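Local coordinates for RavO (Legionella pneumophila subsp. pneumophila, PDB 6DM4), which binds phosphotyrosine peptides, including a phosphopeptide of human Shc1, through the SH2 domain that makes up this fragment, at the interface of chains A and B. Residues are numbered along the deposited sequence; one frame, centred on the assembly and turned at random. Chains: chain A/B, RavO.

The interface of chains A and B. Residues chain A 5-6, 9, 13, 43, 53, 56, 77; chain B 2, 6-7, 9.
B:Tyr6 and A:Ile5, A:Tyr6 and A:Met9 meet from helix 4-13 of each chain, all in helical backbone geometry, while A:Val56 comes from strand 55-64 and A:Lys77 from the loop after strand 67-76. B:Tyr6 is the centre of the patch and buries 145 Å² against chain A. With CG anti to the carbonyl carbon (chi1 -65°), its ring points across to chain A, among A:Ile5, A:Met9, A:Val56 and A:Lys77. CG2 of A:Val56 sits over the middle of one ring face, 3.5 Å from CG of B:Tyr6, in a CH-pi contact. The CD1-CE1 side of the ring meets the A helix. There A:Met9 SD lies 3.6 Å from B:Tyr6 CD1. A:Ile5 CD1 lies 3.5 Å from B:Tyr6 CE1. The two Tyr6 side chains cross at about a right angle, with their CE1 atoms 3.8 Å apart. A:Met9 bends at chi3 (44°), and its CE comes 3.7 Å from CB of B:Met9. CD of B:Lys7 lies over the rim of one face of A:Trp43. Chains A and B are copies related by a two-fold axis, and the same contacts recur with the chains exchanged. This pairing may not be the biological one. The polar end of B:Tyr6 meets A:Lys77. The side-chain amine NZ of A:Lys77, at the ring edge and in its plane, donates a 2.8 Å hydrogen bond to the phenol OH of B:Tyr6.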
# COMPACT_ATOMS: atom_id res chain seq x y z
N ILE A 5 -7.65 -6.21 5.72
CA ILE A 5 -7.16 -6.12 4.34
C ILE A 5 -6.22 -4.93 4.19
O ILE A 5 -5.20 -5.02 3.49
CB ILE A 5 -8.34 -6.03 3.36
CG1 ILE A 5 -7.82 -5.89 1.92
CG2 ILE A 5 -9.27 -4.87 3.71
CD1 ILE A 5 -8.90 -5.96 0.87
N TYR A 6 -6.52 -3.81 4.85
CA TYR A 6 -5.66 -2.65 4.72
C TYR A 6 -4.31 -2.87 5.40
O TYR A 6 -3.30 -2.34 4.95
CB TYR A 6 -6.35 -1.41 5.29
CG TYR A 6 -7.68 -1.14 4.63
CD1 TYR A 6 -7.76 -0.75 3.30
CD2 TYR A 6 -8.87 -1.28 5.35
CE1 TYR A 6 -8.98 -0.50 2.70
CE2 TYR A 6 -10.09 -1.03 4.75
CZ TYR A 6 -10.14 -0.65 3.43
OH TYR A 6 -11.36 -0.40 2.84
N MET A 9 -2.40 -4.96 2.88
CA MET A 9 -1.98 -4.09 1.78
C MET A 9 -0.84 -3.19 2.21
O MET A 9 0.10 -2.96 1.44
CB MET A 9 -3.16 -3.26 1.29
CG MET A 9 -4.19 -4.04 0.51
SD MET A 9 -5.69 -3.08 0.28
CE MET A 9 -5.02 -1.49 -0.17
N PHE A 13 2.58 -2.95 0.16
CA PHE A 13 2.85 -1.75 -0.62
C PHE A 13 4.03 -0.95 -0.09
O PHE A 13 4.60 -0.15 -0.85
CB PHE A 13 1.60 -0.87 -0.68
CG PHE A 13 0.48 -1.46 -1.48
CD1 PHE A 13 0.73 -2.40 -2.47
CD2 PHE A 13 -0.83 -1.08 -1.25
CE1 PHE A 13 -0.31 -2.95 -3.21
CE2 PHE A 13 -1.88 -1.62 -1.99
CZ PHE A 13 -1.61 -2.56 -2.96
N TRP A 43 0.90 -4.22 -9.17
CA TRP A 43 -0.55 -4.19 -9.24
C TRP A 43 -1.02 -5.09 -10.39
O TRP A 43 -0.65 -4.87 -11.55
CB TRP A 43 -1.01 -2.75 -9.42
CG TRP A 43 -2.49 -2.50 -9.30
CD1 TRP A 43 -3.37 -2.30 -10.32
CD2 TRP A 43 -3.25 -2.36 -8.09
NE1 TRP A 43 -4.63 -2.06 -9.83
CE2 TRP A 43 -4.58 -2.10 -8.46
CE3 TRP A 43 -2.94 -2.44 -6.73
CZ2 TRP A 43 -5.60 -1.92 -7.53
CZ3 TRP A 43 -3.95 -2.26 -5.80
CH2 TRP A 43 -5.27 -2.01 -6.20
N ASN A 53 -15.07 -7.57 -7.40
CA ASN A 53 -14.54 -6.99 -6.16
C ASN A 53 -14.71 -7.93 -4.97
O ASN A 53 -15.37 -7.61 -3.98
CB ASN A 53 -15.18 -5.63 -5.89
CG ASN A 53 -14.29 -4.73 -5.06
OD1 ASN A 53 -14.48 -4.58 -3.85
ND2 ASN A 53 -13.31 -4.11 -5.71
N VAL A 56 -8.43 -8.05 -3.74
CA VAL A 56 -7.44 -7.15 -4.32
C VAL A 56 -6.31 -8.02 -4.85
O VAL A 56 -5.78 -8.87 -4.13
CB VAL A 56 -6.93 -6.13 -3.29
CG1 VAL A 56 -5.77 -5.32 -3.86
CG2 VAL A 56 -8.06 -5.21 -2.86
N LYS A 77 -11.58 -9.56 1.62
CA LYS A 77 -11.98 -8.43 2.46
C LYS A 77 -11.52 -8.60 3.90
O LYS A 77 -11.29 -7.60 4.60
CB LYS A 77 -13.50 -8.25 2.42
CG LYS A 77 -14.09 -8.05 1.03
CD LYS A 77 -13.82 -6.65 0.51
CE LYS A 77 -13.36 -6.68 -0.94
NZ LYS A 77 -13.66 -5.40 -1.64
N SER B 2 -17.19 0.27 -4.11
CA SER B 2 -16.18 0.27 -3.06
C SER B 2 -14.85 -0.27 -3.58
O SER B 2 -14.14 -0.98 -2.87
CB SER B 2 -16.65 -0.56 -1.87
OG SER B 2 -17.91 -0.12 -1.40
N TYR B 6 -8.99 1.03 -2.69
CA TYR B 6 -7.80 0.19 -2.63
C TYR B 6 -6.63 0.82 -3.37
O TYR B 6 -5.48 0.73 -2.92
CB TYR B 6 -8.12 -1.19 -3.20
CG TYR B 6 -9.14 -1.93 -2.36
CD1 TYR B 6 -8.95 -2.08 -1.00
CD2 TYR B 6 -10.28 -2.48 -2.93
CE1 TYR B 6 -9.87 -2.75 -0.22
CE2 TYR B 6 -11.21 -3.15 -2.16
CZ TYR B 6 -11.00 -3.29 -0.80
OH TYR B 6 -11.92 -3.96 -0.02
N LYS B 7 -6.94 1.49 -4.48
CA LYS B 7 -5.93 2.18 -5.28
C LYS B 7 -5.42 3.37 -4.49
O LYS B 7 -4.21 3.55 -4.33
CB LYS B 7 -6.52 2.63 -6.61
CG LYS B 7 -5.50 2.77 -7.73
CD LYS B 7 -4.18 2.11 -7.35
CE LYS B 7 -3.13 2.32 -8.43
NZ LYS B 7 -2.77 3.76 -8.58
N MET B 9 -5.30 3.80 -1.43
CA MET B 9 -4.44 3.31 -0.36
C MET B 9 -3.07 2.90 -0.90
O MET B 9 -2.06 3.07 -0.21
CB MET B 9 -5.12 2.14 0.35
CG MET B 9 -6.34 2.54 1.18
SD MET B 9 -6.03 3.88 2.35
CE MET B 9 -6.66 5.26 1.44